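Local coordinates for phosphoribosylformylglycinamidine synthase 2 (Thermus thermophilus, PDB 3VIU), which belongs to the AIR synthase-related (PurM-like) proteins, with an N-terminal linker domain, and binds adenosine-5'-diphosphate and magnesium, at residues 32-35 against 36-40; 316-319 against 320-324; 655-658 against 659-662; 715-718 against 719-723. One frame throughout, in Å; residues are numbered along the deposited sequence.

Contact 1: residues 32-35 against 36-40; sequences LLFK and VMWSE
Leu33 O takes two backbone N-H groups at once, a sound one from Met37 N at 2.9 Å and a weak one from Val36 N, where the last turn of helix 28-37 in the linker domain runs out. Val36 N itself is shared, since it also makes a weak bond to Leu32 O. One residue on, Trp38 N reaches Phe34 O at 2.7 Å, the shortest backbone bond here. Beyond it the chain leaves the helix: Ser39 OG donates to Val36 O at 2.9 Å while Ser39 stands as N-cap of the short helix 40-43. Trp38 and Ser39 alone separate the two helices.

Phe34 and Trp38 carry the side-chain contact as a T-shaped (edge-to-face) pair. Both side chains set CG anti to the carbonyl carbon (chi1 -82° in Phe34), and with the residues one helical turn apart they run side by side, pointing the same way. Their rings are nevertheless turned at 89°, with the Phe34 edge aimed at the five-membered ring of Trp38 and the centroids 5.1 Å apart. Trp38 NE1 is spent elsewhere, donating to Ala359 O, which helps to fix the turn of the indole. Ile18 of helix 12-22 touches both side chains. On another side of the turn, selenomethionine Met37 packs on helix 264-275, its side chain about 8 Å from the bound adenosine-5'-diphosphate. At the nearest point of the aromatic pair, Phe34 CD2 lies 3.7 Å from Trp38 CE2, over one face of the indole.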
ATOM      1  N   LEU A  32      -8.580   4.086  30.608  1.00 26.40           N
ATOM      2  CA  LEU A  32      -7.626   4.549  29.612  1.00 24.74           C
ATOM      3  C   LEU A  32      -7.316   3.456  28.588  1.00 24.71           C
ATOM      4  O   LEU A  32      -7.092   3.748  27.413  1.00 24.58           O
ATOM      5  CB  LEU A  32      -6.346   5.041  30.304  1.00 23.29           C
ATOM      6  CG  LEU A  32      -6.218   6.557  30.551  1.00 23.62           C
ATOM      7  CD1 LEU A  32      -7.572   7.178  30.805  1.00 23.94           C
ATOM      8  CD2 LEU A  32      -5.291   6.812  31.730  1.00 21.27           C
ATOM      9  N   LEU A  33      -7.317   2.199  29.025  1.00 24.09           N
ATOM     10  CA  LEU A  33      -7.051   1.091  28.117  1.00 24.41           C
ATOM     11  C   LEU A  33      -8.160   0.988  27.060  1.00 25.70           C
ATOM     12  O   LEU A  33      -7.888   0.826  25.863  1.00 25.79           O
ATOM     13  CB  LEU A  33      -6.948  -0.230  28.895  1.00 23.64           C
ATOM     14  CG  LEU A  33      -5.814  -0.390  29.924  1.00 25.07           C
ATOM     15  CD1 LEU A  33      -5.874  -1.786  30.533  1.00 24.12           C
ATOM     16  CD2 LEU A  33      -4.458  -0.166  29.269  1.00 20.16           C
ATOM     17  N   PHE A  34      -9.412   1.082  27.502  1.00 25.04           N
ATOM     18  CA  PHE A  34     -10.532   1.002  26.578  1.00 27.24           C
ATOM     19  C   PHE A  34     -10.565   2.175  25.605  1.00 28.56           C
ATOM     20  O   PHE A  34     -10.795   1.989  24.412  1.00 28.31           O
ATOM     21  CB  PHE A  34     -11.857   0.930  27.335  1.00 25.01           C
ATOM     22  CG  PHE A  34     -12.203  -0.448  27.810  1.00 25.87           C
ATOM     23  CD1 PHE A  34     -11.936  -0.839  29.119  1.00 27.06           C
ATOM     24  CD2 PHE A  34     -12.775  -1.370  26.941  1.00 23.46           C
ATOM     25  CE1 PHE A  34     -12.236  -2.134  29.551  1.00 25.68           C
ATOM     26  CE2 PHE A  34     -13.074  -2.658  27.362  1.00 23.82           C
ATOM     27  CZ  PHE A  34     -12.805  -3.042  28.669  1.00 24.18           C
ATOM     28  N   LYS A  35     -10.334   3.379  26.113  1.00 30.77           N
ATOM     29  CA  LYS A  35     -10.345   4.557  25.261  1.00 32.50           C
ATOM     30  C   LYS A  35      -9.488   4.306  24.024  1.00 32.32           C
ATOM     31  O   LYS A  35      -9.880   4.650  22.910  1.00 33.79           O
ATOM     32  CB  LYS A  35      -9.816   5.784  26.015  1.00 34.34           C
ATOM     33  CG  LYS A  35      -9.816   7.061  25.170  1.00 40.40           C
ATOM     34  CD  LYS A  35      -9.107   8.230  25.855  1.00 45.00           C
ATOM     35  CE  LYS A  35      -7.609   7.966  26.017  1.00 48.75           C
ATOM     36  NZ  LYS A  35      -6.863   9.155  26.543  1.00 50.06           N
ATOM     37  N   VAL A  36      -8.329   3.682  24.219  1.00 32.03           N
ATOM     38  CA  VAL A  36      -7.415   3.407  23.115  1.00 31.77           C
ATOM     39  C   VAL A  36      -7.741   2.142  22.316  1.00 32.14           C
ATOM     40  O   VAL A  36      -7.668   2.148  21.087  1.00 32.67           O
ATOM     41  CB  VAL A  36      -5.950   3.330  23.622  1.00 31.64           C
ATOM     42  CG1 VAL A  36      -4.995   3.079  22.455  1.00 29.65           C
ATOM     43  CG2 VAL A  36      -5.579   4.632  24.330  1.00 30.43           C
HETATM   44  N   MSE A  37      -8.100   1.061  23.000  1.00 32.11           N
HETATM   45  CA  MSE A  37      -8.416  -0.185  22.302  1.00 32.70           C
HETATM   46  C   MSE A  37      -9.739  -0.134  21.545  1.00 30.93           C
HETATM   47  O   MSE A  37      -9.946  -0.891  20.598  1.00 31.37           O
HETATM   48  CB  MSE A  37      -8.430  -1.358  23.285  1.00 36.08           C
HETATM   49  CG  MSE A  37      -7.049  -1.749  23.791  1.00 41.81           C
HETATM   50 SE   MSE A  37      -5.841  -2.348  22.367  1.00 53.14          SE
HETATM   51  CE  MSE A  37      -6.488  -4.170  22.163  1.00 46.06           C
ATOM     52  N   TRP A  38     -10.626   0.766  21.957  1.00 28.48           N
ATOM     53  CA  TRP A  38     -11.928   0.912  21.322  1.00 26.54           C
ATOM     54  C   TRP A  38     -12.008   2.074  20.333  1.00 25.78           C
ATOM     55  O   TRP A  38     -13.070   2.350  19.773  1.00 25.55           O
ATOM     56  CB  TRP A  38     -13.003   1.050  22.401  1.00 24.88           C
ATOM     57  CG  TRP A  38     -13.457  -0.272  22.933  1.00 24.76           C
ATOM     58  CD1 TRP A  38     -12.738  -1.434  22.968  1.00 23.91           C
ATOM     59  CD2 TRP A  38     -14.744  -0.580  23.485  1.00 24.80           C
ATOM     60  NE1 TRP A  38     -13.499  -2.446  23.500  1.00 23.52           N
ATOM     61  CE2 TRP A  38     -14.734  -1.949  23.829  1.00 23.83           C
ATOM     62  CE3 TRP A  38     -15.906   0.171  23.725  1.00 25.03           C
ATOM     63  CZ2 TRP A  38     -15.840  -2.587  24.399  1.00 23.65           C
ATOM     64  CZ3 TRP A  38     -17.004  -0.465  24.292  1.00 24.33           C
ATOM     65  CH2 TRP A  38     -16.962  -1.831  24.622  1.00 23.54           C
ATOM     66  N   SER A  39     -10.886   2.757  20.123  1.00 24.91           N
ATOM     67  CA  SER A  39     -10.836   3.873  19.182  1.00 25.64           C
ATOM     68  C   SER A  39     -10.910   3.275  17.774  1.00 24.80           C
ATOM     69  O   SER A  39     -10.539   2.115  17.577  1.00 24.55           O
ATOM     70  CB  SER A  39      -9.526   4.657  19.347  1.00 26.41           C
ATOM     71  OG  SER A  39      -8.411   3.902  18.897  1.00 27.16           O
ATOM     72  N   GLU A  40     -11.378   4.047  16.798  1.00 21.93           N
ATOM     73  CA  GLU A  40     -11.495   3.516  15.443  1.00 22.52           C
ATOM     74  C   GLU A  40     -10.179   2.949  14.926  1.00 21.04           C
ATOM     75  O   GLU A  40     -10.170   1.949  14.214  1.00 19.68           O
ATOM     76  CB  GLU A  40     -11.992   4.589  14.468  1.00 22.66           C
ATOM     77  CG  GLU A  40     -12.380   4.029  13.099  1.00 22.40           C
ATOM     78  CD  GLU A  40     -13.724   3.315  13.109  1.00 22.66           C
ATOM     79  OE1 GLU A  40     -13.962   2.469  12.215  1.00 21.27           O
ATOM     80  OE2 GLU A  40     -14.550   3.609  14.001  1.00 22.60           O
TER

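Contact 2: residues 316-319 against 320-324; sequences KEKA and LEEVF
The Val323 backbone N and CG2 both close on Ala319 O, on the better-packed side of the first turns of helix 317-326, in a PurM-like C-terminal domain. Val323 N donates to Ala319 O at 2.9 Å, and Leu320 N to Lys316 O, the N-cap residue, at 3.0 Å. Leu320 and Val323 then lean on helix 235-250, and Leu320 also meets strands 307-312 and 196-201, which puts the helix against the sheet.

The outer side is looser and made of charged chains. Lys318, bent at chi2 and chi3, curls toward the next turn and crosses Glu321 at about a right angle. Its CD lies 3.3 Å from Glu321 OE1, whereas NZ stays 4.3 Å from Glu321 OE1, too far for a salt bridge. Glu321 OE2 is held instead by Tyr198 OH, and Glu317 turns to Arg195. Glu322 stretches out beyond CG to meet the lysine end; the salt bridge modelled between Lys318 NZ and Glu322 OE1 is doubtful, because that oxygen sits too near its neighbour. The inner side has firmer detail: Val323 CG2, anti to its carbonyl carbon, rests 3.3 Å from Ala319 O.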
ATOM      1  N   LYS A 316      13.164 -23.529  24.857  1.00 28.24           N
ATOM      2  CA  LYS A 316      14.068 -22.753  24.019  1.00 29.24           C
ATOM      3  C   LYS A 316      14.285 -21.328  24.518  1.00 27.76           C
ATOM      4  O   LYS A 316      14.800 -20.484  23.786  1.00 27.37           O
ATOM      5  CB  LYS A 316      13.550 -22.733  22.577  1.00 30.67           C
ATOM      6  CG  LYS A 316      13.604 -24.095  21.898  1.00 33.98           C
ATOM      7  CD  LYS A 316      12.992 -24.061  20.505  1.00 38.26           C
ATOM      8  CE  LYS A 316      13.293 -25.346  19.735  1.00 39.13           C
ATOM      9  NZ  LYS A 316      12.773 -26.543  20.451  1.00 40.29           N
ATOM     10  N   GLU A 317      13.901 -21.063  25.763  1.00 27.13           N
ATOM     11  CA  GLU A 317      14.068 -19.728  26.326  1.00 26.58           C
ATOM     12  C   GLU A 317      15.517 -19.296  26.197  1.00 26.95           C
ATOM     13  O   GLU A 317      15.812 -18.242  25.639  1.00 27.13           O
ATOM     14  CB  GLU A 317      13.676 -19.685  27.803  1.00 25.43           C
ATOM     15  CG  GLU A 317      12.266 -20.126  28.107  1.00 25.76           C
ATOM     16  CD  GLU A 317      12.085 -21.620  27.956  1.00 28.76           C
ATOM     17  OE1 GLU A 317      13.095 -22.360  28.007  1.00 29.07           O
ATOM     18  OE2 GLU A 317      10.928 -22.062  27.801  1.00 30.75           O
ATOM     19  N   LYS A 318      16.423 -20.114  26.718  1.00 27.41           N
ATOM     20  CA  LYS A 318      17.838 -19.786  26.653  1.00 29.28           C
ATOM     21  C   LYS A 318      18.267 -19.473  25.228  1.00 28.06           C
ATOM     22  O   LYS A 318      18.902 -18.449  24.977  1.00 27.63           O
ATOM     23  CB  LYS A 318      18.679 -20.933  27.217  1.00 31.86           C
ATOM     24  CG  LYS A 318      19.207 -20.649  28.605  1.00 36.54           C
ATOM     25  CD  LYS A 318      20.088 -19.394  28.612  1.00 41.34           C
ATOM     26  CE  LYS A 318      21.359 -19.585  27.776  1.00 41.94           C
ATOM     27  NZ  LYS A 318      22.244 -18.381  27.771  1.00 41.32           N
ATOM     28  N   ALA A 319      17.907 -20.355  24.299  1.00 27.48           N
ATOM     29  CA  ALA A 319      18.249 -20.180  22.891  1.00 26.02           C
ATOM     30  C   ALA A 319      17.839 -18.794  22.403  1.00 25.60           C
ATOM     31  O   ALA A 319      18.619 -18.103  21.745  1.00 24.53           O
ATOM     32  CB  ALA A 319      17.563 -21.257  22.052  1.00 23.29           C
ATOM     33  N   LEU A 320      16.612 -18.398  22.732  1.00 25.63           N
ATOM     34  CA  LEU A 320      16.088 -17.099  22.330  1.00 25.68           C
ATOM     35  C   LEU A 320      16.976 -15.987  22.863  1.00 25.78           C
ATOM     36  O   LEU A 320      17.301 -15.040  22.146  1.00 26.68           O
ATOM     37  CB  LEU A 320      14.651 -16.905  22.848  1.00 22.80           C
ATOM     38  CG  LEU A 320      13.972 -15.555  22.559  1.00 20.98           C
ATOM     39  CD1 LEU A 320      13.864 -15.353  21.056  1.00 18.34           C
ATOM     40  CD2 LEU A 320      12.591 -15.504  23.203  1.00 18.90           C
ATOM     41  N   GLU A 321      17.379 -16.106  24.120  1.00 25.99           N
ATOM     42  CA  GLU A 321      18.221 -15.084  24.733  1.00 26.98           C
ATOM     43  C   GLU A 321      19.553 -14.984  24.004  1.00 25.25           C
ATOM     44  O   GLU A 321      20.038 -13.886  23.717  1.00 23.43           O
ATOM     45  CB  GLU A 321      18.448 -15.413  26.213  1.00 28.14           C
ATOM     46  CG  GLU A 321      17.178 -15.861  26.920  1.00 33.62           C
ATOM     47  CD  GLU A 321      17.359 -16.086  28.409  1.00 36.47           C
ATOM     48  OE1 GLU A 321      18.431 -16.592  28.814  1.00 38.81           O
ATOM     49  OE2 GLU A 321      16.418 -15.768  29.171  1.00 36.98           O
ATOM     50  N   GLU A 322      20.129 -16.137  23.691  1.00 25.26           N
ATOM     51  CA  GLU A 322      21.409 -16.188  22.999  1.00 26.70           C
ATOM     52  C   GLU A 322      21.309 -15.569  21.614  1.00 25.74           C
ATOM     53  O   GLU A 322      22.212 -14.842  21.186  1.00 24.78           O
ATOM     54  CB  GLU A 322      21.912 -17.634  22.939  1.00 27.66           C
ATOM     55  CG  GLU A 322      22.235 -18.170  24.340  1.00 32.74           C
ATOM     56  CD  GLU A 322      22.729 -19.603  24.355  1.00 33.95           C
ATOM     57  OE1 GLU A 322      22.991 -20.119  25.463  1.00 34.92           O
ATOM     58  OE2 GLU A 322      22.856 -20.210  23.269  1.00 35.63           O
ATOM     59  N   VAL A 323      20.209 -15.839  20.919  1.00 24.30           N
ATOM     60  CA  VAL A 323      20.016 -15.254  19.605  1.00 23.52           C
ATOM     61  C   VAL A 323      20.164 -13.740  19.718  1.00 24.15           C
ATOM     62  O   VAL A 323      20.923 -13.131  18.969  1.00 24.33           O
ATOM     63  CB  VAL A 323      18.626 -15.571  19.028  1.00 22.72           C
ATOM     64  CG1 VAL A 323      18.381 -14.727  17.782  1.00 23.95           C
ATOM     65  CG2 VAL A 323      18.541 -17.041  18.666  1.00 23.54           C
ATOM     66  N   PHE A 324      19.452 -13.133  20.661  1.00 24.67           N
ATOM     67  CA  PHE A 324      19.544 -11.691  20.826  1.00 26.87           C
ATOM     68  C   PHE A 324      20.900 -11.274  21.349  1.00 27.64           C
ATOM     69  O   PHE A 324      21.387 -10.196  21.020  1.00 28.71           O
ATOM     70  CB  PHE A 324      18.431 -11.176  21.738  1.00 25.94           C
ATOM     71  CG  PHE A 324      17.116 -11.046  21.043  1.00 26.88           C
ATOM     72  CD1 PHE A 324      16.489 -12.164  20.505  1.00 26.29           C
ATOM     73  CD2 PHE A 324      16.531  -9.800  20.864  1.00 26.30           C
ATOM     74  CE1 PHE A 324      15.308 -12.043  19.799  1.00 27.68           C
ATOM     75  CE2 PHE A 324      15.348  -9.666  20.158  1.00 26.31           C
ATOM     76  CZ  PHE A 324      14.732 -10.786  19.623  1.00 28.40           C
TER

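Contact 3: residues 655-658 against 659-662; sequences GEAP and SRVL
Arg660 folds its guanidinium back over the methyl group of Ala657, whose CB lies over one face of the group, 3.9 Å from CZ. The chain makes this return through a tight bend, with Ser659 at a positive phi of 61°, in the loop that leads from helix 650-653 into strand 661-665 of a PurM-like C-terminal domain. Arg660 CG is anti to the carbonyl carbon, and a bend at chi3 (-66°) swings the end of the chain along the preceding residues.

Two bonds of unequal quality tie it there. NE donates to Ala657 O at 3.1 Å, but from above the carbonyl plane and not on a lone pair. NH2 gives a weak bond to Gly655 O. A water in the guanidinium plane completes the grip: it accepts from NH2 at 3.0 Å and from Ala657 N at 2.8 Å, so the water joins Arg660 to Ala657, the residue whose methyl group lies under the guanidinium. The other terminal nitrogen, NH1, is bonded to Glu569 O. Around the loop, Ser659 OG bonds to Glu599, and the Glu656 carboxylate to Tyr453 OH and the backbone N atoms of Gly624 and Glu578.

The arginine thus meets carbonyl oxygens and a water in this mostly buried contact, so its positive charge is probably stabilised by backbone dipoles, and its N-H groups probably help to hold the loop in this course.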
ATOM      1  N   GLY A 655      -7.305  10.720 -24.160  1.00 15.21           N
ATOM      2  CA  GLY A 655      -8.410  10.191 -23.382  1.00 13.29           C
ATOM      3  C   GLY A 655      -7.977   8.967 -22.606  1.00 13.59           C
ATOM      4  O   GLY A 655      -7.058   8.258 -23.025  1.00 13.40           O
ATOM      5  N   GLU A 656      -8.627   8.703 -21.481  1.00 13.06           N
ATOM      6  CA  GLU A 656      -8.247   7.543 -20.679  1.00 14.93           C
ATOM      7  C   GLU A 656      -9.265   6.399 -20.741  1.00 13.25           C
ATOM      8  O   GLU A 656     -10.464   6.628 -20.881  1.00 13.04           O
ATOM      9  CB  GLU A 656      -8.009   7.987 -19.231  1.00 13.58           C
ATOM     10  CG  GLU A 656      -7.269   9.318 -19.163  1.00 15.23           C
ATOM     11  CD  GLU A 656      -6.944   9.775 -17.748  1.00 17.61           C
ATOM     12  OE1 GLU A 656      -7.691   9.425 -16.804  1.00 14.70           O
ATOM     13  OE2 GLU A 656      -5.941  10.506 -17.591  1.00 15.69           O
ATOM     14  N   ALA A 657      -8.760   5.168 -20.662  1.00 14.59           N
ATOM     15  CA  ALA A 657      -9.584   3.955 -20.682  1.00 15.08           C
ATOM     16  C   ALA A 657      -8.741   2.798 -20.167  1.00 15.99           C
ATOM     17  O   ALA A 657      -7.588   2.638 -20.558  1.00 15.41           O
ATOM     18  CB  ALA A 657     -10.072   3.645 -22.093  1.00 13.75           C
ATOM     19  N   PRO A 658      -9.313   1.965 -19.286  1.00 16.93           N
ATOM     20  CA  PRO A 658      -8.587   0.825 -18.725  1.00 16.76           C
ATOM     21  C   PRO A 658      -8.483  -0.334 -19.703  1.00 15.89           C
ATOM     22  O   PRO A 658      -8.972  -0.269 -20.817  1.00 16.94           O
ATOM     23  CB  PRO A 658      -9.434   0.458 -17.521  1.00 15.74           C
ATOM     24  CG  PRO A 658     -10.814   0.641 -18.076  1.00 15.53           C
ATOM     25  CD  PRO A 658     -10.699   1.991 -18.783  1.00 16.64           C
ATOM     26  N   SER A 659      -7.818  -1.391 -19.270  1.00 16.15           N
ATOM     27  CA  SER A 659      -7.679  -2.590 -20.077  1.00 18.12           C
ATOM     28  C   SER A 659      -6.956  -2.402 -21.410  1.00 17.96           C
ATOM     29  O   SER A 659      -7.171  -3.177 -22.341  1.00 19.08           O
ATOM     30  CB  SER A 659      -9.071  -3.193 -20.316  1.00 19.64           C
ATOM     31  OG  SER A 659      -9.804  -3.304 -19.100  1.00 17.48           O
ATOM     32  N   ARG A 660      -6.101  -1.390 -21.501  1.00 16.76           N
ATOM     33  CA  ARG A 660      -5.345  -1.138 -22.727  1.00 16.45           C
ATOM     34  C   ARG A 660      -3.841  -1.327 -22.494  1.00 17.83           C
ATOM     35  O   ARG A 660      -3.268  -0.747 -21.569  1.00 18.02           O
ATOM     36  CB  ARG A 660      -5.633   0.273 -23.239  1.00 16.33           C
ATOM     37  CG  ARG A 660      -7.120   0.532 -23.476  1.00 17.01           C
ATOM     38  CD  ARG A 660      -7.352   1.798 -24.289  1.00 19.30           C
ATOM     39  NE  ARG A 660      -6.952   3.002 -23.566  1.00 20.65           N
ATOM     40  CZ  ARG A 660      -6.819   4.198 -24.127  1.00 19.96           C
ATOM     41  NH1 ARG A 660      -7.051   4.353 -25.422  1.00 19.46           N
ATOM     42  NH2 ARG A 660      -6.463   5.239 -23.391  1.00 22.78           N
ATOM     43  N   VAL A 661      -3.209  -2.143 -23.340  1.00 17.77           N
ATOM     44  CA  VAL A 661      -1.781  -2.442 -23.219  1.00 15.71           C
ATOM     45  C   VAL A 661      -0.990  -2.373 -24.527  1.00 16.01           C
ATOM     46  O   VAL A 661      -1.419  -2.885 -25.566  1.00 13.35           O
ATOM     47  CB  VAL A 661      -1.560  -3.865 -22.629  1.00 15.97           C
ATOM     48  CG1 VAL A 661      -0.072  -4.187 -22.570  1.00 14.58           C
ATOM     49  CG2 VAL A 661      -2.173  -3.958 -21.244  1.00 15.29           C
ATOM     50  N   LEU A 662       0.182  -1.752 -24.448  1.00 14.60           N
ATOM     51  CA  LEU A 662       1.085  -1.624 -25.586  1.00 14.27           C
ATOM     52  C   LEU A 662       2.222  -2.629 -25.424  1.00 12.55           C
ATOM     53  O   LEU A 662       2.685  -2.867 -24.314  1.00 15.01           O
ATOM     54  CB  LEU A 662       1.687  -0.220 -25.630  1.00 13.51           C
ATOM     55  CG  LEU A 662       0.774   0.971 -25.922  1.00 16.17           C
ATOM     56  CD1 LEU A 662       1.522   2.289 -25.675  1.00 14.05           C
ATOM     57  CD2 LEU A 662       0.307   0.878 -27.358  1.00 14.16           C
TER
HETATM   58  O   HOH W   1      -5.956   5.098 -20.413  1.00 17.53           O

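Contact 4: residues 715-718 against 719-723; sequences WKAP and LREVL
Lys716 bends at chi2 (-69°) and again at chi3 and chi4, and Arg720 sends its CG anti to the backbone N before bending at chi3 (-70°); these turns bring the two chains together one turn apart on the C-terminal helix 708-723. They cross obliquely. Lys716 CE comes closest, 2.9 Å from Arg720 NE, a tight approach near the guanidinium plane. Lys716 CD follows behind it at the edge and in plane, 3.5 Å from Arg720 NE. Lys716 NZ stands 3.7 Å from Arg720 NE, so like charges are close. Acidic groups nearby probably ease this: Glu412 makes a salt bridge with Arg720 NH2, and Glu408 a long, weak ion pair with Lys716 NZ.

The helix is kinked at Pro718, whose ring nitrogen carries no hydrogen and cannot bond to the turn before. A water bridges the break, accepting from Leu719 N at 2.8 Å and lying 3.0 Å from Lys716 O, to which it can donate. The first helical bonds past the kink are uneven: Glu721 N reaches Ala717 O, whose place is less sure, and the bond from Val722 N to Pro718 O is weak at 3.3 Å.

The surface helix is held by its apolar side. Leu719 packs on Leu161 and Phe163 of strand 156-163, and Val722 on helix 132-152, so the end of the chain lies against the N-terminal half of the protein. The next helical bond is sound, with Leu723 N donating to Leu719 O at 2.9 Å.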
ATOM      1  N   TRP A 715       9.422  16.141 -19.178  1.00 17.73           N
ATOM      2  CA  TRP A 715       9.058  15.119 -18.201  1.00 17.18           C
ATOM      3  C   TRP A 715       9.972  15.052 -16.980  1.00 18.45           C
ATOM      4  O   TRP A 715       9.518  14.744 -15.881  1.00 19.92           O
ATOM      5  CB  TRP A 715       9.076  13.760 -18.900  1.00 16.16           C
ATOM      6  CG  TRP A 715       8.737  12.569 -18.040  1.00 15.23           C
ATOM      7  CD1 TRP A 715       7.506  12.219 -17.565  1.00 14.73           C
ATOM      8  CD2 TRP A 715       9.627  11.518 -17.654  1.00 12.87           C
ATOM      9  NE1 TRP A 715       7.571  11.008 -16.918  1.00 12.26           N
ATOM     10  CE2 TRP A 715       8.863  10.555 -16.961  1.00 13.06           C
ATOM     11  CE3 TRP A 715      10.999  11.293 -17.834  1.00 15.02           C
ATOM     12  CZ2 TRP A 715       9.423   9.380 -16.445  1.00 14.52           C
ATOM     13  CZ3 TRP A 715      11.559  10.120 -17.320  1.00 15.65           C
ATOM     14  CH2 TRP A 715      10.769   9.180 -16.636  1.00 15.38           C
ATOM     15  N   LYS A 716      11.253  15.344 -17.175  1.00 20.14           N
ATOM     16  CA  LYS A 716      12.242  15.260 -16.106  1.00 22.55           C
ATOM     17  C   LYS A 716      12.293  16.397 -15.086  1.00 22.77           C
ATOM     18  O   LYS A 716      12.523  16.150 -13.905  1.00 23.06           O
ATOM     19  CB  LYS A 716      13.635  15.086 -16.724  1.00 24.11           C
ATOM     20  CG  LYS A 716      14.606  14.264 -15.877  1.00 30.29           C
ATOM     21  CD  LYS A 716      15.038  14.982 -14.585  1.00 33.35           C
ATOM     22  CE  LYS A 716      14.923  14.076 -13.343  1.00 33.00           C
ATOM     23  NZ  LYS A 716      13.513  13.932 -12.845  1.00 30.51           N
ATOM     24  N   ALA A 717      12.052  17.627 -15.531  1.00 22.55           N
ATOM     25  CA  ALA A 717      12.134  18.804 -14.661  1.00 23.26           C
ATOM     26  C   ALA A 717      11.136  19.055 -13.518  1.00 24.33           C
ATOM     27  O   ALA A 717      11.548  19.377 -12.407  1.00 25.62           O
ATOM     28  CB  ALA A 717      12.206  20.056 -15.531  1.00 22.36           C
ATOM     29  N   PRO A 718       9.820  18.923 -13.773  1.00 24.55           N
ATOM     30  CA  PRO A 718       8.756  19.147 -12.779  1.00 23.42           C
ATOM     31  C   PRO A 718       8.981  18.766 -11.316  1.00 24.55           C
ATOM     32  O   PRO A 718       9.120  19.639 -10.465  1.00 24.13           O
ATOM     33  CB  PRO A 718       7.565  18.424 -13.385  1.00 23.24           C
ATOM     34  CG  PRO A 718       7.764  18.680 -14.843  1.00 25.15           C
ATOM     35  CD  PRO A 718       9.246  18.393 -15.024  1.00 22.17           C
ATOM     36  N   LEU A 719       8.999  17.476 -11.010  1.00 25.98           N
ATOM     37  CA  LEU A 719       9.186  17.060  -9.626  1.00 27.96           C
ATOM     38  C   LEU A 719      10.578  17.266  -9.068  1.00 29.15           C
ATOM     39  O   LEU A 719      10.750  17.349  -7.854  1.00 28.44           O
ATOM     40  CB  LEU A 719       8.792  15.596  -9.440  1.00 29.20           C
ATOM     41  CG  LEU A 719       7.290  15.336  -9.370  1.00 29.28           C
ATOM     42  CD1 LEU A 719       7.049  13.903  -8.920  1.00 31.00           C
ATOM     43  CD2 LEU A 719       6.649  16.315  -8.396  1.00 28.97           C
ATOM     44  N   ARG A 720      11.577  17.337  -9.940  1.00 31.33           N
ATOM     45  CA  ARG A 720      12.939  17.525  -9.473  1.00 33.03           C
ATOM     46  C   ARG A 720      13.112  18.887  -8.824  1.00 35.07           C
ATOM     47  O   ARG A 720      13.758  18.997  -7.786  1.00 37.09           O
ATOM     48  CB  ARG A 720      13.940  17.362 -10.616  1.00 33.23           C
ATOM     49  CG  ARG A 720      15.383  17.570 -10.182  1.00 35.35           C
ATOM     50  CD  ARG A 720      16.378  17.161 -11.259  1.00 35.95           C
ATOM     51  NE  ARG A 720      16.421  15.715 -11.474  1.00 36.66           N
ATOM     52  CZ  ARG A 720      16.769  14.821 -10.550  1.00 38.02           C
ATOM     53  NH1 ARG A 720      17.110  15.212  -9.325  1.00 36.81           N
ATOM     54  NH2 ARG A 720      16.784  13.531 -10.856  1.00 39.06           N
ATOM     55  N   GLU A 721      12.546  19.929  -9.424  1.00 37.04           N
ATOM     56  CA  GLU A 721      12.672  21.255  -8.831  1.00 39.11           C
ATOM     57  C   GLU A 721      11.785  21.363  -7.601  1.00 38.63           C
ATOM     58  O   GLU A 721      12.214  21.882  -6.572  1.00 38.59           O
ATOM     59  CB  GLU A 721      12.331  22.352  -9.845  1.00 41.33           C
ATOM     60  CG  GLU A 721      11.480  21.904 -11.011  1.00 48.87           C
ATOM     61  CD  GLU A 721      11.537  22.878 -12.184  1.00 53.14           C
ATOM     62  OE1 GLU A 721      10.931  22.582 -13.237  1.00 53.73           O
ATOM     63  OE2 GLU A 721      12.190  23.940 -12.052  1.00 56.37           O
ATOM     64  N   VAL A 722      10.558  20.854  -7.697  1.00 37.06           N
ATOM     65  CA  VAL A 722       9.638  20.890  -6.566  1.00 35.85           C
ATOM     66  C   VAL A 722      10.288  20.278  -5.330  1.00 36.60           C
ATOM     67  O   VAL A 722      10.205  20.836  -4.239  1.00 35.84           O
ATOM     68  CB  VAL A 722       8.337  20.116  -6.871  1.00 34.62           C
ATOM     69  CG1 VAL A 722       7.489  19.982  -5.612  1.00 30.86           C
ATOM     70  CG2 VAL A 722       7.554  20.843  -7.940  1.00 34.72           C
ATOM     71  N   LEU A 723      10.942  19.134  -5.514  1.00 37.91           N
ATOM     72  CA  LEU A 723      11.599  18.432  -4.419  1.00 38.27           C
ATOM     73  C   LEU A 723      12.952  19.043  -4.073  1.00 40.97           C
ATOM     74  O   LEU A 723      13.270  19.233  -2.903  1.00 41.92           O
ATOM     75  CB  LEU A 723      11.796  16.957  -4.774  1.00 35.25           C
ATOM     76  CG  LEU A 723      11.522  15.886  -3.709  1.00 33.03           C
ATOM     77  CD1 LEU A 723      12.456  14.704  -3.949  1.00 29.02           C
ATOM     78  CD2 LEU A 723      11.731  16.448  -2.310  1.00 33.63           C
TER
HETATM   79  O   HOH W   2      10.002  15.391 -12.559  1.00 15.38           O

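How the contacts relate
From the N terminus the four contacts follow one another in series; none nests in or crosses another, and each spans a single turn or bend instead of closing a long loop. Contact 1 ends a linker-domain helix near the bound adenosine-5'-diphosphate. Contact 2, with its centre about 34 Å away, begins a helix packed on the sheet of the first C-terminal-type PurM-like domain. Contact 3, about 55 Å from contact 2 between centres and on the opposite side of the chain's centre, leads into a strand of the second such domain. Contact 4 lies about 26 Å from contact 3 between centres, where the last helix packs back on strand 156-163.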